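Local structure of methyl-CpG-binding domain protein 3 (Homo sapiens, 6CC8) at residues Arg33-Tyr38 against Asp65-Lys70. The protein probably binds DNA containing CpG sites through its methyl-CpG-binding domain, here held in complex with DNA that carries 5-methylcytosine. Residues are numbered along the deposited sequence; the frame is centred on the assembly and turned at random. Where two conformers were deposited one is given.
Sequences RDVFYY and DFRTGK. With nucleotides of chain C.
Tyr37 and Phe66 show how one tyrosine can anchor a turn through both its ring and its hydroxyl. The edge of the Tyr37 ring points at the face of Phe66 in a T-shaped stack, centroids 4.8 Å apart and planes at 68°, with Tyr37 CE1 over that face, displaced toward its rim. Tyr37 OH donates to Phe66 O at 2.7 Å, and Gly69 CA sits at the edge of the tyrosine ring. Two residues earlier on the strand, Val35 CG2 packs against one face of the Arg67 guanidinium and lies 3.6 Å from Arg67 O. The Arg67 chain leaves with CG opposite the backbone N (chi1 171°), then bends twice, bringing its end back to the strand. In the conformer given, NH1 (2.8 Å) and NH2 (2.9 Å) both donate end-on to Arg33 O, and NE forms a salt bridge with a nucleic-acid phosphate. In the second shell, Asp65 OD1 accepts from Thr68 N at 3.0 Å, an Asx motif that holds the turn, while Leu51 of helix 48-55 packs on Phe66. Next to Val35, Asp34 OD2 lies 3.5 Å from methyl carbon C5A of 5-methylcytosine 6 of chain C and is salt-bridged to Arg24: an aspartate-braced arginine, as in methyl-CpG-binding domains, whose arginine fingers read the CpG site.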
ATOM      1  N   ARG A  33       6.844   5.956   8.604  1.00 37.45           N
ATOM      2  CA  ARG A  33       6.392   4.621   8.224  1.00 37.02           C
ATOM      3  C   ARG A  33       6.127   4.702   6.728  1.00 35.52           C
ATOM      4  O   ARG A  33       5.328   5.489   6.294  1.00 34.52           O
ATOM      5  CB  ARG A  33       5.155   4.161   9.039  1.00 40.70           C
ATOM      6  CG  ARG A  33       5.461   3.982  10.547  1.00 46.35           C
ATOM      7  CD  ARG A  33       4.229   3.668  11.423  1.00 50.51           C
ATOM      8  NE  ARG A  33       3.800   2.261  11.282  1.00 52.90           N
ATOM      9  CZ  ARG A  33       4.430   1.186  11.807  1.00 54.11           C
ATOM     10  NH1 ARG A  33       5.536   1.312  12.556  1.00 55.38           N
ATOM     11  NH2 ARG A  33       3.956  -0.046  11.569  1.00 52.66           N
ATOM     12  N   ASP A  34       6.924   3.986   5.975  1.00 32.81           N
ATOM     13  CA  ASP A  34       6.700   3.785   4.560  1.00 33.15           C
ATOM     14  C   ASP A  34       5.595   2.762   4.395  1.00 32.07           C
ATOM     15  O   ASP A  34       5.479   1.801   5.197  1.00 33.92           O
ATOM     16  CB  ASP A  34       7.997   3.280   3.874  1.00 31.80           C
ATOM     17  CG  ASP A  34       9.095   4.322   3.898  1.00 35.71           C
ATOM     18  OD1 ASP A  34       9.043   5.303   3.107  1.00 36.59           O
ATOM     19  OD2 ASP A  34       9.998   4.165   4.732  1.00 34.94           O
ATOM     20  N   VAL A  35       4.846   2.912   3.315  1.00 32.55           N
ATOM     21  CA  VAL A  35       3.693   2.027   3.027  1.00 30.07           C
ATOM     22  C   VAL A  35       3.944   1.427   1.633  1.00 28.27           C
ATOM     23  O   VAL A  35       4.334   2.148   0.722  1.00 26.04           O
ATOM     24  CB  VAL A  35       2.359   2.829   3.122  1.00 30.66           C
ATOM     25  CG1 VAL A  35       1.158   1.977   2.715  1.00 30.60           C
ATOM     26  CG2 VAL A  35       2.146   3.321   4.548  1.00 30.30           C
ATOM     27  N   PHE A  36       3.799   0.100   1.540  1.00 29.88           N
ATOM     28  CA  PHE A  36       3.928  -0.671   0.312  1.00 30.30           C
ATOM     29  C   PHE A  36       2.694  -1.560   0.113  1.00 30.55           C
ATOM     30  O   PHE A  36       2.011  -1.875   1.064  1.00 32.59           O
ATOM     31  CB  PHE A  36       5.179  -1.532   0.338  1.00 30.87           C
ATOM     32  CG  PHE A  36       6.447  -0.748   0.652  1.00 32.30           C
ATOM     33  CD1 PHE A  36       7.038   0.018  -0.313  1.00 31.03           C
ATOM     34  CD2 PHE A  36       6.965  -0.734   1.923  1.00 32.38           C
ATOM     35  CE1 PHE A  36       8.181   0.759  -0.062  1.00 32.68           C
ATOM     36  CE2 PHE A  36       8.114   0.012   2.213  1.00 31.88           C
ATOM     37  CZ  PHE A  36       8.727   0.768   1.214  1.00 30.87           C
ATOM     38  N   TYR A  37       2.425  -1.922  -1.140  1.00 32.09           N
ATOM     39  CA  TYR A  37       1.397  -2.906  -1.487  1.00 32.60           C
ATOM     40  C   TYR A  37       2.034  -4.013  -2.331  1.00 32.93           C
ATOM     41  O   TYR A  37       2.957  -3.759  -3.130  1.00 33.12           O
ATOM     42  CB  TYR A  37       0.236  -2.293  -2.226  1.00 34.02           C
ATOM     43  CG  TYR A  37      -0.496  -1.350  -1.367  1.00 33.05           C
ATOM     44  CD1 TYR A  37      -0.087  -0.008  -1.278  1.00 31.97           C
ATOM     45  CD2 TYR A  37      -1.581  -1.774  -0.596  1.00 33.76           C
ATOM     46  CE1 TYR A  37      -0.762   0.878  -0.468  1.00 31.23           C
ATOM     47  CE2 TYR A  37      -2.236  -0.887   0.251  1.00 35.18           C
ATOM     48  CZ  TYR A  37      -1.809   0.435   0.311  1.00 32.64           C
ATOM     49  OH  TYR A  37      -2.445   1.297   1.140  1.00 33.12           O
ATOM     50  N   TYR A  38       1.547  -5.225  -2.124  1.00 33.41           N
ATOM     51  CA  TYR A  38       2.004  -6.379  -2.825  1.00 35.91           C
ATOM     52  C   TYR A  38       0.843  -7.001  -3.631  1.00 36.71           C
ATOM     53  O   TYR A  38      -0.232  -7.201  -3.084  1.00 36.25           O
ATOM     54  CB  TYR A  38       2.563  -7.365  -1.853  1.00 37.82           C
ATOM     55  CG  TYR A  38       3.859  -6.893  -1.207  1.00 38.65           C
ATOM     56  CD1 TYR A  38       3.819  -6.143  -0.063  1.00 38.26           C
ATOM     57  CD2 TYR A  38       5.125  -7.246  -1.733  1.00 41.66           C
ATOM     58  CE1 TYR A  38       4.976  -5.715   0.565  1.00 38.72           C
ATOM     59  CE2 TYR A  38       6.316  -6.827  -1.109  1.00 41.41           C
ATOM     60  CZ  TYR A  38       6.235  -6.046   0.046  1.00 42.06           C
ATOM     61  OH  TYR A  38       7.396  -5.575   0.723  1.00 42.77           O
ATOM     62  N   ASP A  65      -7.018   5.989  -0.508  1.00 38.60           N
ATOM     63  CA  ASP A  65      -5.935   6.705   0.193  1.00 36.43           C
ATOM     64  C   ASP A  65      -4.781   5.749   0.382  1.00 35.28           C
ATOM     65  O   ASP A  65      -4.823   4.855   1.250  1.00 35.88           O
ATOM     66  CB  ASP A  65      -6.415   7.252   1.511  1.00 39.37           C
ATOM     67  CG  ASP A  65      -5.315   8.111   2.221  1.00 38.73           C
ATOM     68  OD1 ASP A  65      -4.266   7.601   2.535  1.00 36.82           O
ATOM     69  OD2 ASP A  65      -5.530   9.289   2.389  1.00 43.05           O
ATOM     70  N   PHE A  66      -3.745   5.926  -0.455  1.00 33.78           N
ATOM     71  CA  PHE A  66      -2.594   5.041  -0.468  1.00 32.97           C
ATOM     72  C   PHE A  66      -1.983   4.910   0.948  1.00 31.39           C
ATOM     73  O   PHE A  66      -1.647   3.820   1.368  1.00 30.32           O
ATOM     74  CB  PHE A  66      -1.523   5.582  -1.406  1.00 32.28           C
ATOM     75  CG  PHE A  66      -0.403   4.639  -1.662  1.00 31.41           C
ATOM     76  CD1 PHE A  66      -0.471   3.730  -2.691  1.00 31.90           C
ATOM     77  CD2 PHE A  66       0.774   4.681  -0.871  1.00 32.51           C
ATOM     78  CE1 PHE A  66       0.591   2.843  -2.929  1.00 31.06           C
ATOM     79  CE2 PHE A  66       1.828   3.801  -1.134  1.00 30.32           C
ATOM     80  CZ  PHE A  66       1.741   2.907  -2.162  1.00 30.31           C
ATOM     81  N   ARG A  67      -1.855   5.996   1.661  1.00 33.14           N
ATOM     82  CA  ARG A  67      -1.158   5.931   2.985  0.70 34.62           C
ATOM     83  C   ARG A  67      -1.954   5.066   3.978  1.00 34.99           C
ATOM     84  O   ARG A  67      -1.372   4.221   4.619  1.00 36.79           O
ATOM     85  CB  ARG A  67      -0.866   7.318   3.573  0.70 36.76           C
ATOM     86  CG  ARG A  67      -0.358   7.259   5.038  0.70 38.06           C
ATOM     87  CD  ARG A  67       0.598   8.374   5.381  0.70 40.06           C
ATOM     88  NE  ARG A  67       1.879   8.169   4.719  0.70 40.99           N
ATOM     89  CZ  ARG A  67       2.858   7.338   5.126  0.70 38.49           C
ATOM     90  NH1 ARG A  67       2.739   6.593   6.204  0.70 41.07           N
ATOM     91  NH2 ARG A  67       3.959   7.246   4.417  0.70 37.54           N
ATOM     92  N   THR A  68      -3.274   5.256   4.070  1.00 34.45           N
ATOM     93  CA  THR A  68      -4.112   4.475   5.021  1.00 36.46           C
ATOM     94  C   THR A  68      -4.600   3.136   4.525  1.00 36.13           C
ATOM     95  O   THR A  68      -4.979   2.297   5.313  1.00 37.00           O
ATOM     96  CB  THR A  68      -5.375   5.255   5.455  1.00 37.89           C
ATOM     97  OG1 THR A  68      -6.181   5.529   4.322  1.00 37.10           O
ATOM     98  CG2 THR A  68      -4.994   6.568   6.098  1.00 38.45           C
ATOM     99  N   GLY A  69      -4.607   2.940   3.219  1.00 35.32           N
ATOM    100  CA  GLY A  69      -5.122   1.722   2.645  1.00 37.52           C
ATOM    101  C   GLY A  69      -6.627   1.598   2.602  1.00 37.69           C
ATOM    102  O   GLY A  69      -7.123   0.493   2.378  1.00 42.17           O
ATOM    103  N   LYS A  70      -7.357   2.704   2.757  1.00 38.26           N
ATOM    104  CA  LYS A  70      -8.847   2.676   2.725  1.00 40.39           C
ATOM    105  C   LYS A  70      -9.431   3.657   1.764  1.00 40.19           C
ATOM    106  O   LYS A  70      -8.819   4.693   1.437  1.00 36.19           O
ATOM    107  CB  LYS A  70      -9.430   3.003   4.100  1.00 44.81           C
ATOM    108  CG  LYS A  70      -8.794   2.260   5.264  1.00 46.47           C
ATOM    109  CD  LYS A  70      -9.345   2.792   6.589  1.00 49.34           C
ATOM    110  CE  LYS A  70      -8.577   2.240   7.787  1.00 50.27           C
ATOM    111  NZ  LYS A  70      -8.991   2.889   9.086  1.00 53.68           N
TER
ATOM    112  N1  5CM C   6      15.942   6.200   2.570  1.00 40.45           N
ATOM    113  C2  5CM C   6      15.985   6.660   1.243  1.00 38.35           C
ATOM    114  N3  5CM C   6      15.016   6.311   0.329  1.00 36.77           N
ATOM    115  C4  5CM C   6      13.980   5.525   0.692  1.00 38.82           C
ATOM    116  C5  5CM C   6      13.913   5.027   2.082  1.00 40.87           C
ATOM    117  C5A 5CM C   6      12.813   4.134   2.604  1.00 41.62           C
ATOM    118  C6  5CM C   6      14.909   5.417   2.977  1.00 41.79           C
ATOM    119  O2  5CM C   6      16.897   7.378   0.827  1.00 36.84           O
ATOM    120  N4  5CM C   6      13.033   5.208  -0.227  1.00 37.87           N
ATOM    121  C1' 5CM C   6      16.958   6.572   3.599  1.00 42.75           C
ATOM    122  C2' 5CM C   6      16.344   7.443   4.682  1.00 43.13           C
ATOM    123  C3' 5CM C   6      17.336   7.333   5.804  1.00 46.70           C
ATOM    124  C4' 5CM C   6      18.107   6.051   5.499  1.00 48.87           C
ATOM    125  O4' 5CM C   6      17.451   5.494   4.355  1.00 43.81           O
ATOM    126  O3' 5CM C   6      18.273   8.397   5.728  1.00 43.55           O
ATOM    127  C5' 5CM C   6      18.083   5.052   6.638  1.00 52.92           C
ATOM    128  O5' 5CM C   6      16.725   4.582   6.707  1.00 56.46           O
ATOM    129  P   5CM C   6      16.451   3.114   7.312  1.00 60.07           P
ATOM    130  OP1 5CM C   6      17.189   3.056   8.628  1.00 62.95           O
ATOM    131  OP2 5CM C   6      14.974   2.946   7.172  1.00 61.24           O
TER